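Local coordinates for DNA polymerase (Bacillus phage phi29, PDB 2PY5), which replicates the viral genome by protein-primed, strand-displacing DNA synthesis with high processivity and fidelity, and also proofreads through a 3'-5' exonuclease activity, at residues Tyr90-Arg96 / Asp398-Pro404; Met246-Asn251 / Gly481-Ser487; Asn251-Pro255 / Ile433-Ala437. The protein carries 2 engineered substitutions. All blocks are in the same frame, centred on the assembly; numbering follows the deposited sequence. Where two conformers were deposited one is given.

Interaction 1: residues Tyr90-Arg96 / Asp398-Pro404; sequences YNTIISR and DVTGKVP. With nucleotides of chain C; nucleotides of chain B.
Arg96 and Lys402 bury the largest shares of this contact, followed by Pro404. It docks strand 89-94 of the exonuclease domain and the loop after it on the TPR2 insertion of the polymerization region, whose strand 402-406 pairs with 412-416 in a two-stranded antiparallel hairpin. The strand axes run 135° apart, so they are only roughly antiparallel, and the bond from Lys402 N to Ile94 O (2.9 Å) is the one backbone hydrogen bond across the segments. Arg96 sends its chain out with CG anti to the backbone N and then bends at chi3, which brings NH2 to Asp398 OD1 at 2.9 Å. That pair is a salt bridge but a weak hydrogen bond, since the N-H...O angle is 121°. The guanidinium and carboxylate planes stand 73° apart. The other carboxylate oxygen, Asp398 OD2, is held by its own segment: Thr400 N reaches it on the anti side, tilted out of the carboxylate plane, which closes an Asx turn, and the Thr400 hydroxyl uses the syn lone pair. One water joins Arg96 NE to the carbonyls of Asp398 and Thr400.

Pro404 covers the other end, its CG lying 3.7 Å from Tyr90 OH at the ring edge, while that hydroxyl is bonded to Glu75. Pro404 CD comes up against Thr92 OG1; Trp81 bonds to this hydroxyl, and Ile71 of helix 63-76 packs on the proline. Away from the hairpin, Ile93, a residue involved in template-primer binding, lays CD1 3.7 Å from C5 of DG2 of chain C.

Lys402, bent at chi2 and chi4, crosses Ile94 at about a right angle. Its NZ donates to OP2 of DT5 of chain B (2.7 Å) and to Arg96 O (2.7 Å), the latter in the carbonyl plane and on a lone pair.

Interaction 2: residues Met246-Asn251 / Gly481-Ser487; sequences MVFDVN and GYWAHES. With EDO (1,2-ethanediol), chain D; EDO (1,2-ethanediol), chain T.
Val250 has CG1 anti to its backbone N (chi1 179°) and CG2 beside that nitrogen, while a chi1 of -67° turns the Trp483 indole across the neighbouring strand; together they put Val250 CG2 over the six-membered ring, 3.3 Å from its centroid and 4° off the normal, a CH-pi contact almost perpendicular to the face. Met246 makes a similar contact at the other end, its CE lying over one face of the His485 ring, 3.3 Å from NE2. A 1,2-ethanediol molecule, probably from the crystallisation liquor, lies over the opposite face.

The strands are antiparallel. Asp249 and Ala484 form a hydrogen-bonded pair through Asp249 N to Ala484 O (2.9 Å) and Ala484 N to Asp249 O (2.8 Å). Val247 faces both Glu486 and Ser487, a classic beta bulge: Val247 O accepts from Glu486 N at 2.8 Å and only weakly from Ser487 N at 3.4 Å.

Asp249, a ligand of the catalytic magnesium, points to the same face as Val247 and Ala484. Past the strand, Asn251 N donates to Tyr482 O, and Gly481 N to Asn251 O, while Asn251 ND2 bonds to the carbonyls of Lys479 and Asp476.

Strand 241-250 sits between its partners 483-489 and 459-463 in the palm sheet of this family-B polymerase, and Asp458, beside Asp249, lies just before the latter. Phe248 and Trp483 lean on Ile460, and helix 427-447 covers the indole through Thr440, Thr441 and Ala444.

Interaction 3: residues Asn251-Pro255 / Ile433-Ala437; sequences NSLYP and ITAWA
Tyr254 overlaps Ala437, Ile433 and Thr434 through its CD2 and CE2 atoms, where the short helix 253-260, directly after the palm strand 241-250, packs on the long helix 427-447. The contact is small, 213 Å² in all, and apolar, with no direct hydrogen bond between the segments. Ala437 CB comes to 3.4 Å from Tyr254 CE2 and approaches obliquely, neither flat over the ring nor in its plane. The CG2 methyl of Ile433 stands 3.8 Å from Tyr254 CD2. Thr434 CG2 lies 4.0 Å from Tyr254 CE2, so the three contacts follow one face of the long helix over a single turn.

Leu253 adds a second apolar arm. Its CG is anti to the backbone N (chi1 179°), which sends CD2 to 3.7 Å from Ala437 CB; the same Leu253 methyl lies 3.9 Å above the plane of the Tyr254 ring, toward its rim. Ala437 is therefore met by both neighbours, and its methyl, pointing toward the short helix, touches both side chains.

Tyr254 binds 5-methyl-UTP in another structure of this polymerase and is probably involved in nucleotide selection. Its ring stacks with that of Tyr390, which also touches Ile433 and Thr434, so Tyr254 and Tyr390 share these two neighbours on the long helix. Thr434, probably involved in template-primer binding, gives its hydroxyl to a bond with the Arg227 carbonyl and offers Tyr254 its methyl.

The polar end of Tyr254 reaches the long helix through a single water, 2.8 Å from Tyr254 OH, which donates to Thr434 O at 3.2 Å.

Interactions 2 and 3 are neighbours in the polymerization region, their centres about 14 Å apart, and share Asn251, where strand 241-250 gives way to helix 253-260. Helix 427-447 enters both, as a second layer over Trp483 in interaction 2 and as the direct partner in interaction 3. Interaction 1 lies on the opposite side of the chain's centre, about 41 Å from interaction 2 between centres, and joins two functional regions. Interaction 3 is buried and apolar, bridged by one water; interaction 2, partly buried, rests on backbone bonds within a sheet. Interaction 1, also partly buried, relies more on charged side chains, waters and bound DNA.

Interaction 1: residues Tyr90-Arg96 / Asp398-Pro404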
# COMPACT_ATOMS: atom_id res chain seq x y z
N TYR F 90 5.21 -17.18 22.95
CA TYR F 90 4.55 -16.64 21.76
C TYR F 90 5.60 -16.39 20.69
O TYR F 90 6.77 -16.13 20.99
CB TYR F 90 3.75 -15.37 22.07
CG TYR F 90 4.60 -14.19 22.45
CD1 TYR F 90 4.93 -13.21 21.52
CD2 TYR F 90 5.10 -14.06 23.74
CE1 TYR F 90 5.72 -12.15 21.84
CE2 TYR F 90 5.91 -12.97 24.09
CZ TYR F 90 6.20 -12.02 23.14
OH TYR F 90 7.02 -10.95 23.43
N ASN F 91 5.18 -16.57 19.44
CA ASN F 91 6.01 -16.28 18.26
C ASN F 91 5.36 -15.09 17.56
O ASN F 91 4.18 -14.78 17.78
CB ASN F 91 6.04 -17.51 17.34
CG ASN F 91 7.00 -17.35 16.16
OD1 ASN F 91 7.93 -16.55 16.20
ND2 ASN F 91 6.79 -18.14 15.12
N THR F 92 6.14 -14.39 16.74
CA THR F 92 5.62 -13.27 15.97
C THR F 92 6.15 -13.31 14.54
O THR F 92 7.19 -13.89 14.27
CB THR F 92 6.01 -11.91 16.57
OG1 THR F 92 7.42 -11.84 16.74
CG2 THR F 92 5.38 -11.72 17.93
N ILE F 93 5.40 -12.67 13.64
CA ILE F 93 5.91 -12.24 12.33
C ILE F 93 5.77 -10.73 12.29
O ILE F 93 4.69 -10.21 12.07
CB ILE F 93 5.17 -12.87 11.13
CG1 ILE F 93 5.24 -14.38 11.21
CG2 ILE F 93 5.74 -12.34 9.84
CD1 ILE F 93 4.37 -15.08 10.17
N ILE F 94 6.88 -10.04 12.58
CA ILE F 94 7.01 -8.58 12.49
C ILE F 94 8.22 -8.34 11.59
O ILE F 94 9.33 -8.81 11.87
CB ILE F 94 7.25 -7.91 13.87
CG1 ILE F 94 6.07 -8.14 14.81
CG2 ILE F 94 7.51 -6.40 13.67
CD1 ILE F 94 6.42 -7.91 16.30
N SER F 95 7.99 -7.64 10.48
CA SER F 95 9.03 -7.45 9.47
C SER F 95 10.08 -6.46 9.93
O SER F 95 9.85 -5.72 10.89
CB SER F 95 8.47 -6.99 8.13
OG SER F 95 8.03 -5.64 8.16
N ARG F 96 11.22 -6.48 9.25
CA ARG F 96 12.29 -5.51 9.48
C ARG F 96 11.75 -4.09 9.51
O ARG F 96 12.20 -3.25 10.32
CB ARG F 96 13.37 -5.61 8.37
CG ARG F 96 14.59 -4.75 8.61
CD ARG F 96 15.47 -4.72 7.39
NE ARG F 96 16.08 -6.02 7.14
CZ ARG F 96 17.31 -6.40 7.53
NH1 ARG F 96 18.11 -5.58 8.22
NH2 ARG F 96 17.74 -7.62 7.22
N ASP F 398 15.04 -11.69 1.76
CA ASP F 398 15.48 -11.44 3.15
C ASP F 398 14.27 -11.19 4.04
O ASP F 398 13.66 -10.11 3.98
CB ASP F 398 16.44 -10.26 3.20
CG ASP F 398 17.01 -10.02 4.57
OD1 ASP F 398 17.78 -9.03 4.73
OD2 ASP F 398 16.70 -10.79 5.49
N VAL F 399 13.92 -12.19 4.85
CA VAL F 399 12.76 -12.11 5.72
C VAL F 399 13.15 -12.02 7.18
O VAL F 399 12.34 -12.30 8.06
CB VAL F 399 11.75 -13.26 5.48
CG1 VAL F 399 11.07 -13.04 4.12
CG2 VAL F 399 12.40 -14.63 5.55
N THR F 400 14.39 -11.59 7.43
CA THR F 400 14.86 -11.29 8.79
C THR F 400 13.87 -10.33 9.43
O THR F 400 13.52 -9.31 8.84
CB THR F 400 16.27 -10.67 8.74
OG1 THR F 400 17.13 -11.55 8.02
CG2 THR F 400 16.84 -10.42 10.16
N GLY F 401 13.39 -10.70 10.62
CA GLY F 401 12.35 -9.93 11.30
C GLY F 401 12.81 -9.20 12.53
O GLY F 401 14.01 -9.10 12.83
N LYS F 402 11.83 -8.64 13.24
CA LYS F 402 12.06 -7.89 14.46
C LYS F 402 11.38 -8.63 15.63
O LYS F 402 10.25 -9.15 15.50
CB LYS F 402 11.48 -6.46 14.33
CG LYS F 402 12.26 -5.50 13.40
CD LYS F 402 13.44 -4.85 14.12
CE LYS F 402 14.42 -4.18 13.17
NZ LYS F 402 13.87 -2.98 12.45
N VAL F 403 12.11 -8.73 16.73
CA VAL F 403 11.69 -9.49 17.89
C VAL F 403 11.34 -8.52 19.01
O VAL F 403 12.16 -7.69 19.40
CB VAL F 403 12.82 -10.42 18.37
CG1 VAL F 403 12.44 -11.16 19.65
CG2 VAL F 403 13.20 -11.40 17.25
N PRO F 404 10.12 -8.62 19.55
CA PRO F 404 9.76 -7.74 20.66
C PRO F 404 10.40 -8.13 21.97
O PRO F 404 10.69 -9.31 22.19
CB PRO F 404 8.26 -7.91 20.76
CG PRO F 404 8.02 -9.28 20.27
CD PRO F 404 9.01 -9.54 19.21
P DG C 2 7.57 -19.96 3.59
OP1 DG C 2 7.27 -20.50 2.24
OP2 DG C 2 8.83 -19.22 3.81
O5' DG C 2 6.33 -19.07 4.09
C5' DG C 2 5.03 -19.66 3.99
C4' DG C 2 3.90 -18.84 4.58
O4' DG C 2 3.80 -19.08 6.00
C3' DG C 2 3.96 -17.33 4.47
O3' DG C 2 2.65 -16.92 4.15
C2' DG C 2 4.35 -16.82 5.84
C1' DG C 2 3.65 -17.86 6.69
N9 DG C 2 4.22 -18.15 7.98
C8 DG C 2 5.55 -18.13 8.35
N7 DG C 2 5.74 -18.49 9.59
C5 DG C 2 4.46 -18.78 10.05
C6 DG C 2 4.02 -19.21 11.32
O6 DG C 2 4.73 -19.44 12.31
N1 DG C 2 2.64 -19.40 11.37
C2 DG C 2 1.77 -19.17 10.32
N2 DG C 2 0.46 -19.39 10.55
N3 DG C 2 2.17 -18.76 9.12
C4 DG C 2 3.52 -18.59 9.07
P DT B 5 13.27 0.47 13.80
OP1 DT B 5 14.24 1.37 13.11
OP2 DT B 5 13.64 -0.92 14.12
O5' DT B 5 12.86 1.14 15.19
C5' DT B 5 12.51 2.51 15.27
C4' DT B 5 11.65 2.78 16.48
O4' DT B 5 10.33 2.20 16.30
C3' DT B 5 12.16 2.19 17.79
O3' DT B 5 11.84 3.08 18.85
C2' DT B 5 11.40 0.87 17.92
C1' DT B 5 10.06 1.27 17.34
N1 DT B 5 9.28 0.18 16.67
C2 DT B 5 7.95 0.01 16.99
O2 DT B 5 7.30 0.69 17.80
N3 DT B 5 7.36 -1.01 16.27
C4 DT B 5 7.94 -1.84 15.33
O4 DT B 5 7.29 -2.70 14.75
C5 DT B 5 9.33 -1.59 15.05
C7 DT B 5 10.07 -2.41 14.05
C6 DT B 5 9.93 -0.60 15.73
P DA C 3 2.39 -16.02 2.87
OP1 DA C 3 0.92 -15.93 2.77
OP2 DA C 3 3.25 -16.53 1.76
O5' DA C 3 2.97 -14.60 3.29
C5' DA C 3 2.19 -13.78 4.11
C4' DA C 3 3.08 -12.67 4.64
O4' DA C 3 4.09 -13.25 5.48
C3' DA C 3 3.84 -11.88 3.59
O3' DA C 3 3.13 -10.69 3.30
C2' DA C 3 5.16 -11.53 4.29
C1' DA C 3 5.35 -12.60 5.36
N9 DA C 3 6.25 -13.72 5.06
C8 DA C 3 6.26 -14.49 3.92
N7 DA C 3 7.13 -15.48 3.94
C5 DA C 3 7.72 -15.35 5.19
C6 DA C 3 8.74 -16.08 5.84
N6 DA C 3 9.35 -17.13 5.30
N1 DA C 3 9.09 -15.69 7.09
C2 DA C 3 8.48 -14.63 7.64
N3 DA C 3 7.51 -13.86 7.12
C4 DA C 3 7.18 -14.28 5.89
O HOH W 1 8.85 -11.18 14.51
O HOH W 2 11.45 -8.56 7.25
O HOH W 3 14.43 -8.30 6.14

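Interaction 2: residues Met246-Asn251 / Gly481-Ser487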
# COMPACT_ATOMS: atom_id res chain seq x y z
N MET F 246 -6.80 20.38 -15.99
CA MET F 246 -7.50 19.11 -16.11
C MET F 246 -6.60 17.97 -15.71
O MET F 246 -5.38 18.10 -15.73
CB MET F 246 -8.02 18.94 -17.56
CG MET F 246 -6.93 18.80 -18.61
SD MET F 246 -7.48 19.03 -20.32
CE MET F 246 -9.04 18.15 -20.33
N VAL F 247 -7.23 16.85 -15.35
CA VAL F 247 -6.52 15.66 -14.88
C VAL F 247 -6.91 14.47 -15.73
O VAL F 247 -8.08 14.25 -15.97
CB VAL F 247 -6.88 15.37 -13.42
CG1 VAL F 247 -6.21 14.10 -12.91
CG2 VAL F 247 -6.49 16.58 -12.54
N PHE F 248 -5.90 13.71 -16.15
CA PHE F 248 -6.09 12.44 -16.83
C PHE F 248 -5.51 11.34 -15.96
O PHE F 248 -4.45 11.53 -15.36
CB PHE F 248 -5.37 12.44 -18.16
CG PHE F 248 -5.93 13.42 -19.15
CD1 PHE F 248 -5.43 14.71 -19.23
CD2 PHE F 248 -6.95 13.04 -20.02
CE1 PHE F 248 -5.94 15.61 -20.16
CE2 PHE F 248 -7.44 13.93 -20.95
CZ PHE F 248 -6.94 15.23 -21.00
N ASP F 249 -6.20 10.19 -15.92
CA ASP F 249 -5.79 9.06 -15.11
C ASP F 249 -5.88 7.79 -15.95
O ASP F 249 -6.91 7.53 -16.55
CB ASP F 249 -6.72 8.99 -13.89
CG ASP F 249 -6.25 8.03 -12.83
OD1 ASP F 249 -5.20 7.39 -13.00
OD2 ASP F 249 -6.94 7.95 -11.79
N VAL F 250 -4.79 7.01 -15.99
CA VAL F 250 -4.84 5.75 -16.74
C VAL F 250 -5.89 4.83 -16.11
O VAL F 250 -5.98 4.73 -14.89
CB VAL F 250 -3.47 5.06 -16.77
CG1 VAL F 250 -3.56 3.73 -17.55
CG2 VAL F 250 -2.41 5.98 -17.36
N ASN F 251 -6.66 4.15 -16.95
CA ASN F 251 -7.58 3.12 -16.49
C ASN F 251 -6.80 1.87 -16.12
O ASN F 251 -6.29 1.16 -17.01
CB ASN F 251 -8.63 2.82 -17.56
CG ASN F 251 -9.48 4.03 -17.90
OD1 ASN F 251 -10.00 4.71 -17.00
ND2 ASN F 251 -9.65 4.29 -19.19
N GLY F 481 -5.93 0.71 -19.81
CA GLY F 481 -4.65 1.25 -20.23
C GLY F 481 -4.73 2.59 -20.95
O GLY F 481 -3.70 3.24 -21.15
N TYR F 482 -5.94 3.00 -21.34
CA TYR F 482 -6.16 4.33 -21.90
C TYR F 482 -6.22 5.37 -20.77
O TYR F 482 -6.38 5.03 -19.60
CB TYR F 482 -7.43 4.38 -22.72
CG TYR F 482 -7.34 3.69 -24.08
CD1 TYR F 482 -7.47 4.42 -25.25
CD2 TYR F 482 -7.12 2.32 -24.18
CE1 TYR F 482 -7.40 3.80 -26.50
CE2 TYR F 482 -7.05 1.69 -25.43
CZ TYR F 482 -7.18 2.44 -26.58
OH TYR F 482 -7.12 1.84 -27.84
N TRP F 483 -6.11 6.64 -21.15
CA TRP F 483 -6.20 7.75 -20.20
C TRP F 483 -7.63 8.25 -20.13
O TRP F 483 -8.20 8.65 -21.14
CB TRP F 483 -5.33 8.91 -20.65
CG TRP F 483 -3.88 8.61 -20.60
CD1 TRP F 483 -3.13 8.05 -21.59
CD2 TRP F 483 -3.01 8.85 -19.51
NE1 TRP F 483 -1.82 7.92 -21.18
CE2 TRP F 483 -1.72 8.41 -19.90
CE3 TRP F 483 -3.18 9.40 -18.24
CZ2 TRP F 483 -0.62 8.50 -19.05
CZ3 TRP F 483 -2.09 9.47 -17.39
CH2 TRP F 483 -0.82 9.03 -17.81
N ALA F 484 -8.21 8.22 -18.94
CA ALA F 484 -9.54 8.81 -18.73
C ALA F 484 -9.34 10.28 -18.41
O ALA F 484 -8.48 10.64 -17.62
CB ALA F 484 -10.25 8.15 -17.58
N HIS F 485 -10.16 11.13 -19.02
CA HIS F 485 -10.27 12.51 -18.56
C HIS F 485 -11.09 12.45 -17.28
O HIS F 485 -12.31 12.22 -17.29
CB HIS F 485 -10.93 13.38 -19.63
CG HIS F 485 -11.15 14.80 -19.20
ND1 HIS F 485 -12.02 15.65 -19.85
CD2 HIS F 485 -10.62 15.52 -18.17
CE1 HIS F 485 -12.01 16.83 -19.26
NE2 HIS F 485 -11.18 16.78 -18.23
N GLU F 486 -10.41 12.64 -16.16
CA GLU F 486 -10.98 12.39 -14.86
C GLU F 486 -11.73 13.60 -14.32
O GLU F 486 -12.79 13.46 -13.70
CB GLU F 486 -9.86 12.01 -13.90
CG GLU F 486 -10.29 11.65 -12.50
CD GLU F 486 -9.18 10.98 -11.76
OE1 GLU F 486 -8.37 11.70 -11.13
OE2 GLU F 486 -9.08 9.73 -11.85
N SER F 487 -11.15 14.79 -14.52
CA SER F 487 -11.73 16.00 -13.96
C SER F 487 -11.16 17.23 -14.62
O SER F 487 -10.16 17.17 -15.35
CB SER F 487 -11.46 16.08 -12.46
OG SER F 487 -10.08 16.14 -12.22
C1 EDO D . -14.48 15.81 -16.61
O1 EDO D . -14.44 14.38 -16.65
C2 EDO D . -15.38 16.33 -17.72
O2 EDO D . -16.60 15.56 -17.81
C1 EDO T . -0.52 1.42 -21.39
O1 EDO T . -1.31 1.85 -20.27
C2 EDO T . -0.72 -0.07 -21.65
O2 EDO T . -2.08 -0.36 -22.01

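Interaction 3: residues Asn251-Pro255 / Ile433-Ala437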
# COMPACT_ATOMS: atom_id res chain seq x y z
N ASN F 251 -6.66 4.15 -16.95
CA ASN F 251 -7.58 3.12 -16.49
C ASN F 251 -6.80 1.87 -16.12
O ASN F 251 -6.29 1.16 -17.01
CB ASN F 251 -8.63 2.82 -17.56
CG ASN F 251 -9.48 4.03 -17.90
OD1 ASN F 251 -10.00 4.71 -17.00
ND2 ASN F 251 -9.65 4.29 -19.19
N SER F 252 -6.66 1.63 -14.82
CA SER F 252 -5.97 0.47 -14.25
C SER F 252 -4.53 0.33 -14.75
O SER F 252 -4.18 -0.66 -15.39
CB SER F 252 -6.79 -0.79 -14.48
OG SER F 252 -8.04 -0.69 -13.80
N LEU F 253 -3.70 1.30 -14.39
CA LEU F 253 -2.31 1.37 -14.85
C LEU F 253 -1.55 0.03 -14.81
O LEU F 253 -1.01 -0.40 -15.82
CB LEU F 253 -1.55 2.41 -14.01
CG LEU F 253 -0.05 2.61 -14.33
CD1 LEU F 253 0.11 3.40 -15.58
CD2 LEU F 253 0.64 3.27 -13.15
N TYR F 254 -1.48 -0.59 -13.64
CA TYR F 254 -0.60 -1.75 -13.49
C TYR F 254 -1.18 -2.97 -14.18
O TYR F 254 -0.47 -3.59 -14.99
CB TYR F 254 -0.27 -1.99 -12.02
CG TYR F 254 0.70 -0.95 -11.48
CD1 TYR F 254 0.32 -0.04 -10.51
CD2 TYR F 254 2.01 -0.88 -11.94
CE1 TYR F 254 1.23 0.91 -10.02
CE2 TYR F 254 2.90 0.05 -11.46
CZ TYR F 254 2.51 0.93 -10.52
OH TYR F 254 3.43 1.88 -10.02
N PRO F 255 -2.47 -3.30 -13.95
CA PRO F 255 -3.04 -4.36 -14.77
C PRO F 255 -2.90 -4.13 -16.28
O PRO F 255 -2.71 -5.09 -17.05
CB PRO F 255 -4.51 -4.39 -14.34
CG PRO F 255 -4.48 -3.96 -12.94
CD PRO F 255 -3.44 -2.83 -12.94
N ILE F 433 7.19 -4.39 -14.70
CA ILE F 433 5.82 -3.91 -14.60
C ILE F 433 5.82 -2.45 -14.18
O ILE F 433 5.12 -1.62 -14.80
CB ILE F 433 4.97 -4.78 -13.68
CG1 ILE F 433 4.67 -6.14 -14.33
CG2 ILE F 433 3.63 -4.06 -13.34
CD1 ILE F 433 4.12 -7.19 -13.37
N THR F 434 6.62 -2.10 -13.17
CA THR F 434 6.66 -0.69 -12.72
C THR F 434 7.38 0.20 -13.76
O THR F 434 6.99 1.36 -13.97
CB THR F 434 7.26 -0.53 -11.35
OG1 THR F 434 8.64 -0.93 -11.36
CG2 THR F 434 6.49 -1.34 -10.31
N ALA F 435 8.38 -0.35 -14.47
CA ALA F 435 9.09 0.40 -15.51
C ALA F 435 8.16 0.79 -16.65
O ALA F 435 8.13 1.94 -17.07
CB ALA F 435 10.31 -0.37 -16.03
N TRP F 436 7.37 -0.16 -17.13
CA TRP F 436 6.41 0.15 -18.15
C TRP F 436 5.35 1.15 -17.66
O TRP F 436 4.88 1.97 -18.46
CB TRP F 436 5.74 -1.15 -18.64
CG TRP F 436 6.56 -1.93 -19.65
CD1 TRP F 436 7.00 -3.22 -19.54
CD2 TRP F 436 6.94 -1.48 -20.95
NE1 TRP F 436 7.67 -3.59 -20.68
CE2 TRP F 436 7.63 -2.56 -21.57
CE3 TRP F 436 6.77 -0.30 -21.66
CZ2 TRP F 436 8.17 -2.45 -22.84
CZ3 TRP F 436 7.29 -0.21 -22.93
CH2 TRP F 436 7.98 -1.28 -23.50
N ALA F 437 4.94 1.05 -16.39
CA ALA F 437 3.97 1.97 -15.83
C ALA F 437 4.57 3.40 -15.85
O ALA F 437 3.91 4.36 -16.29
CB ALA F 437 3.63 1.57 -14.45
O HOH W 4 5.18 2.99 -11.83